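Local coordinates for putative iron binding protein (PDB 1Y9U) that probably binds ferric iron in the periplasm through tyrosine ligands, as the solute-binding component of a bacterial iron uptake system, at residues Y11-P16 with L59-I64; P55-M60 with A248-N253. One frame throughout, in Å; residues are numbered along the deposited sequence.

Contact 1. Residues Y11-P16 with L59-I64; sequences YTTREP and LMTVDI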
loop_
_atom_site.group_PDB
_atom_site.type_symbol
_atom_site.label_atom_id
_atom_site.label_comp_id
_atom_site.label_asym_id
_atom_site.label_seq_id
_atom_site.Cartn_x
_atom_site.Cartn_y
_atom_site.Cartn_z
ATOM N N TYR A 11 -9.363 10.915 12.366
ATOM C CA TYR A 11 -9.513 11.506 11.036
ATOM C C TYR A 11 -8.882 10.533 10.048
ATOM O O TYR A 11 -7.695 10.249 10.152
ATOM C CB TYR A 11 -8.780 12.845 10.931
ATOM C CG TYR A 11 -9.468 14.055 11.552
ATOM C CD1 TYR A 11 -10.224 13.960 12.719
ATOM C CD2 TYR A 11 -9.324 15.305 10.974
ATOM C CE1 TYR A 11 -10.820 15.080 13.271
ATOM C CE2 TYR A 11 -9.918 16.421 11.528
ATOM C CZ TYR A 11 -10.662 16.296 12.662
ATOM O OH TYR A 11 -11.242 17.416 13.208
ATOM N N THR A 12 -9.667 10.065 9.080
ATOM C CA THR A 12 -9.237 8.999 8.175
ATOM C C THR A 12 -9.617 9.263 6.737
ATOM O O THR A 12 -10.735 9.663 6.458
ATOM C CB THR A 12 -9.827 7.658 8.614
ATOM O OG1 THR A 12 -9.518 6.650 7.629
ATOM C CG2 THR A 12 -11.368 7.716 8.748
ATOM N N THR A 13 -8.682 9.001 5.825
ATOM C CA THR A 13 -8.970 9.062 4.397
ATOM C C THR A 13 -9.396 7.696 3.872
ATOM O O THR A 13 -9.711 7.549 2.679
ATOM C CB THR A 13 -7.759 9.570 3.604
ATOM O OG1 THR A 13 -6.721 8.573 3.607
ATOM C CG2 THR A 13 -7.129 10.841 4.224
ATOM N N ARG A 14 -9.350 6.677 4.735
ATOM C CA ARG A 14 -9.875 5.347 4.419
ATOM C C ARG A 14 -11.355 5.274 4.752
ATOM O O ARG A 14 -11.753 5.710 5.844
ATOM C CB ARG A 14 -9.132 4.272 5.225
ATOM C CG ARG A 14 -7.632 4.316 5.079
ATOM C CD ARG A 14 -7.003 2.930 5.158
ATOM N NE ARG A 14 -7.187 2.234 3.875
ATOM C CZ ARG A 14 -6.594 1.089 3.551
ATOM N NH1 ARG A 14 -5.818 0.454 4.417
ATOM N NH2 ARG A 14 -6.794 0.566 2.368
ATOM N N GLU A 15 -12.147 4.655 3.870
ATOM C CA GLU A 15 -13.610 4.636 4.001
ATOM C C GLU A 15 -13.900 4.073 5.381
ATOM O O GLU A 15 -13.362 3.019 5.722
ATOM C CB GLU A 15 -14.320 3.722 2.964
ATOM C CG GLU A 15 -14.066 3.908 1.462
ATOM C CD GLU A 15 -14.148 5.342 0.947
ATOM O OE1 GLU A 15 -13.098 6.032 0.961
ATOM O OE2 GLU A 15 -15.246 5.770 0.477
ATOM N N PRO A 16 -14.726 4.741 6.183
ATOM C CA PRO A 16 -15.065 4.221 7.515
ATOM C C PRO A 16 -15.547 2.760 7.543
ATOM O O PRO A 16 -15.408 2.103 8.575
ATOM C CB PRO A 16 -16.168 5.174 8.015
ATOM C CG PRO A 16 -16.376 6.210 6.961
ATOM C CD PRO A 16 -15.347 6.052 5.917
ATOM N N LEU A 59 -4.496 10.427 12.938
ATOM C CA LEU A 59 -4.603 10.663 11.502
ATOM C C LEU A 59 -4.276 9.355 10.802
ATOM O O LEU A 59 -3.244 8.776 11.071
ATOM C CB LEU A 59 -3.598 11.719 11.077
ATOM C CG LEU A 59 -3.624 13.016 11.872
ATOM C CD1 LEU A 59 -2.646 13.994 11.261
ATOM C CD2 LEU A 59 -5.022 13.574 11.893
ATOM N N MET A 60 -5.164 8.903 9.931
ATOM C CA MET A 60 -5.003 7.626 9.217
ATOM C C MET A 60 -5.112 7.866 7.706
ATOM O O MET A 60 -6.071 8.509 7.247
ATOM C CB MET A 60 -6.109 6.666 9.653
ATOM C CG MET A 60 -6.174 5.355 8.884
ATOM S SD MET A 60 -7.508 4.278 9.426
ATOM C CE MET A 60 -6.772 3.626 10.825
ATOM N N THR A 61 -4.168 7.334 6.933
ATOM C CA THR A 61 -4.210 7.494 5.481
ATOM C C THR A 61 -3.482 6.358 4.779
ATOM O O THR A 61 -3.025 5.395 5.420
ATOM C CB THR A 61 -3.664 8.913 5.131
ATOM O OG1 THR A 61 -3.940 9.243 3.755
ATOM C CG2 THR A 61 -2.179 8.995 5.269
ATOM N N VAL A 62 -3.404 6.461 3.456
ATOM C CA VAL A 62 -2.737 5.477 2.619
ATOM C C VAL A 62 -1.634 6.183 1.842
ATOM O O VAL A 62 -1.794 7.351 1.480
ATOM C CB VAL A 62 -3.768 4.823 1.681
ATOM C CG1 VAL A 62 -3.132 3.774 0.785
ATOM C CG2 VAL A 62 -4.910 4.211 2.491
ATOM N N ASP A 63 -0.541 5.459 1.607
ATOM C CA ASP A 63 0.665 5.874 0.889
ATOM C C ASP A 63 1.664 6.546 1.815
ATOM O O ASP A 63 1.341 7.523 2.471
ATOM C CB ASP A 63 0.350 6.772 -0.303
ATOM C CG ASP A 63 1.472 6.825 -1.288
ATOM O OD1 ASP A 63 2.554 7.315 -0.960
ATOM O OD2 ASP A 63 1.367 6.385 -2.433
ATOM N N ILE A 64 2.884 6.021 1.858
ATOM C CA ILE A 64 3.958 6.601 2.663
ATOM C C ILE A 64 4.167 8.079 2.360
ATOM O O ILE A 64 4.416 8.862 3.269
ATOM C CB ILE A 64 5.275 5.798 2.520
ATOM C CG1 ILE A 64 6.385 6.344 3.423
ATOM C CG2 ILE A 64 5.780 5.794 1.069
ATOM C CD1 ILE A 64 6.062 6.344 4.930
#
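Tyr11 and Thr12 pair in parallel with Leu59 and Met60 at the C-terminal end of strand 7-12, in a buried part of the sheet, and the loop that follows, Thr13 and Arg14, stays against Thr61 and Val62. The amide N of Met60 donates to Tyr11 O (2.9 Å), and Thr13 N donates to Met60 O (3.0 Å), so the backbone of Met60 is gripped on both its polar groups. On one face, CB of Tyr11 rests against CD2 of Leu59 at 3.9 Å, while the phenol OH is hydrogen-bonded to OE1 of Glu50. On the other, OG1 of Thr12 lies alongside the Met60 chain, 3.6 Å from SD; held anti to its own backbone N (chi1 174°), this hydroxyl also accepts from Arg14 N, an ST turn that starts the loop. Such strand ends line the ligand cleft in the periplasmic binding protein fold, and the side chains of Arg14 and Val62 lie about 6 Å from those of Tyr199 and Tyr143, respectively, residues that bind iron in this protein, though none is bound to this chain. Beyond the last bridge, OG1 of Thr13 and OG1 of Thr61 share a hydrogen bond of 2.9 Å. Arg14 bends at chi2 and chi3, laying one guanidinium face over Val62 CG2, while its NH2 forms a salt bridge with Glu276.

Contact 2. Residues P55-M60 with A248-N253; sequences PADVLM and APNKAN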
loop_
_atom_site.group_PDB
_atom_site.type_symbol
_atom_site.label_atom_id
_atom_site.label_comp_id
_atom_site.label_asym_id
_atom_site.label_seq_id
_atom_site.Cartn_x
_atom_site.Cartn_y
_atom_site.Cartn_z
ATOM N N PRO A 55 -9.868 19.005 16.805
ATOM C CA PRO A 55 -10.246 17.816 17.578
ATOM C C PRO A 55 -9.499 16.539 17.196
ATOM O O PRO A 55 -9.645 15.545 17.899
ATOM C CB PRO A 55 -11.724 17.610 17.232
ATOM C CG PRO A 55 -12.163 18.828 16.567
ATOM C CD PRO A 55 -10.980 19.462 15.958
ATOM N N ALA A 56 -8.765 16.539 16.089
ATOM C CA ALA A 56 -8.127 15.298 15.623
ATOM C C ALA A 56 -7.154 14.721 16.653
ATOM O O ALA A 56 -6.292 15.431 17.182
ATOM C CB ALA A 56 -7.393 15.544 14.321
ATOM N N ASP A 57 -7.285 13.418 16.891
ATOM C CA ASP A 57 -6.381 12.680 17.766
ATOM C C ASP A 57 -5.416 11.790 16.985
ATOM O O ASP A 57 -4.218 11.791 17.244
ATOM C CB ASP A 57 -7.184 11.833 18.767
ATOM C CG ASP A 57 -7.847 12.669 19.830
ATOM O OD1 ASP A 57 -7.119 13.468 20.443
ATOM O OD2 ASP A 57 -9.052 12.551 20.109
ATOM N N VAL A 58 -5.966 11.010 16.061
ATOM C CA VAL A 58 -5.199 10.082 15.231
ATOM C C VAL A 58 -5.534 10.376 13.769
ATOM O O VAL A 58 -6.698 10.554 13.429
ATOM C CB VAL A 58 -5.556 8.621 15.568
ATOM C CG1 VAL A 58 -4.852 7.649 14.629
ATOM C CG2 VAL A 58 -5.195 8.306 17.015
ATOM N N LEU A 59 -4.496 10.427 12.938
ATOM C CA LEU A 59 -4.603 10.663 11.502
ATOM C C LEU A 59 -4.276 9.355 10.802
ATOM O O LEU A 59 -3.244 8.776 11.071
ATOM C CB LEU A 59 -3.598 11.719 11.077
ATOM C CG LEU A 59 -3.624 13.016 11.872
ATOM C CD1 LEU A 59 -2.646 13.994 11.261
ATOM C CD2 LEU A 59 -5.022 13.574 11.893
ATOM N N MET A 60 -5.164 8.903 9.931
ATOM C CA MET A 60 -5.003 7.626 9.217
ATOM C C MET A 60 -5.112 7.866 7.706
ATOM O O MET A 60 -6.071 8.509 7.247
ATOM C CB MET A 60 -6.109 6.666 9.653
ATOM C CG MET A 60 -6.174 5.355 8.884
ATOM S SD MET A 60 -7.508 4.278 9.426
ATOM C CE MET A 60 -6.772 3.626 10.825
ATOM N N ALA A 248 -3.451 16.788 19.485
ATOM C CA ALA A 248 -4.444 15.830 19.967
ATOM C C ALA A 248 -4.951 16.244 21.343
ATOM O O ALA A 248 -4.145 16.327 22.266
ATOM C CB ALA A 248 -3.834 14.439 20.042
ATOM N N PRO A 249 -6.248 16.515 21.465
ATOM C CA PRO A 249 -6.830 16.850 22.776
ATOM C C PRO A 249 -6.999 15.653 23.710
ATOM O O PRO A 249 -7.100 15.843 24.919
ATOM C CB PRO A 249 -8.194 17.441 22.395
ATOM C CG PRO A 249 -8.565 16.751 21.101
ATOM C CD PRO A 249 -7.256 16.644 20.394
ATOM N N ASN A 250 -7.058 14.442 23.162
ATOM C CA ASN A 250 -7.158 13.208 23.938
ATOM C C ASN A 250 -5.925 12.345 23.660
ATOM O O ASN A 250 -6.060 11.243 23.110
ATOM C CB ASN A 250 -8.433 12.455 23.583
ATOM C CG ASN A 250 -9.676 13.327 23.662
ATOM O OD1 ASN A 250 -10.136 13.665 24.759
ATOM N ND2 ASN A 250 -10.236 13.682 22.512
ATOM N N LYS A 251 -4.739 12.836 24.010
ATOM C CA LYS A 251 -3.483 12.193 23.601
ATOM C C LYS A 251 -3.356 10.776 24.143
ATOM O O LYS A 251 -2.945 9.873 23.431
ATOM C CB LYS A 251 -2.225 12.997 23.984
ATOM C CG LYS A 251 -0.941 12.454 23.311
ATOM C CD LYS A 251 0.319 13.243 23.675
ATOM C CE LYS A 251 1.591 12.415 23.577
ATOM N NZ LYS A 251 1.976 12.074 22.181
ATOM N N ALA A 252 -3.679 10.572 25.408
ATOM C CA ALA A 252 -3.597 9.229 25.980
ATOM C C ALA A 252 -4.496 8.263 25.216
ATOM O O ALA A 252 -4.093 7.151 24.910
ATOM C CB ALA A 252 -3.958 9.249 27.450
ATOM N N ASN A 253 -5.708 8.678 24.884
ATOM C CA ASN A 253 -6.626 7.814 24.157
ATOM C C ASN A 253 -6.161 7.603 22.711
ATOM O O ASN A 253 -6.417 6.551 22.122
ATOM C CB ASN A 253 -8.048 8.385 24.165
ATOM C CG ASN A 253 -8.705 8.329 25.529
ATOM O OD1 ASN A 253 -8.251 7.619 26.437
ATOM N ND2 ASN A 253 -9.803 9.067 25.672
#
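Asp57 and Asn250 reach each other with matching first torsions: each carries CG anti to its own carbonyl carbon and beside the backbone N, at chi1 -72° for Asp57 and -51° for Asn250. The carboxylate can thereby take two N-H groups from the one asparagine. The main-chain N of Asn250 donates to OD1 of Asp57 at 2.9 Å, arriving on the syn side but somewhat out of the carboxylate plane. The amide ND2 of Asn250 donates to OD2 of Asp57, also at 2.9 Å and nearly straight. This second bond uses the syn lone pair of OD2 and lies in the plane of the amide, although the carboxylate and amide planes themselves are turned 62° apart. Together the bonds fix the rotation of both side chains.

Pro249 packs against the same carboxylate, its CD 3.2 Å from OD1 of Asp57, and Ala248 brings CB to 3.4 Å from that oxygen. On the carbonyl side of the loop, Ala56 O receives a C-H...O contact from CA of Ala248 (3.4 Å), and Pro55 O lies 3.6 Å from CG of Pro249.

Asn250 is the N-cap residue of helix 251-261, but its side chain makes no capping bond; its ND2 goes to Asp57 instead. The start of that helix may favour the negative charge of Asp57 electrostatically. The contact fastens the loop leading into strand 58-62 to the turn between strand 237-245 and helix 251-261. Val58 packs on Ala254 and Leu257 of that helix, and OD2 of Asp57 has a further donor in Ser9 N, which ties the carboxylate to strand 7-12 as well.

Contacts 1 and 2 lie along strand 58-62, their centres 14 Å apart, and share Leu59 and Met60. Contact 2 stands at the strand's N-terminal end, away from the iron site; contact 1 runs to its C-terminal end, beside the iron-binding residues Tyr143 and Tyr199. Tyr11 joins the two directly: its N lies 2.9 Å from Val58 O, a probable hydrogen bond, and its side chain packs on the loop before the strand, with CE1 3.6 Å from CA of Ala56 and OH 3.4 Å from CD of Pro55. One strand thus connects a peripheral helix start with the iron-binding region.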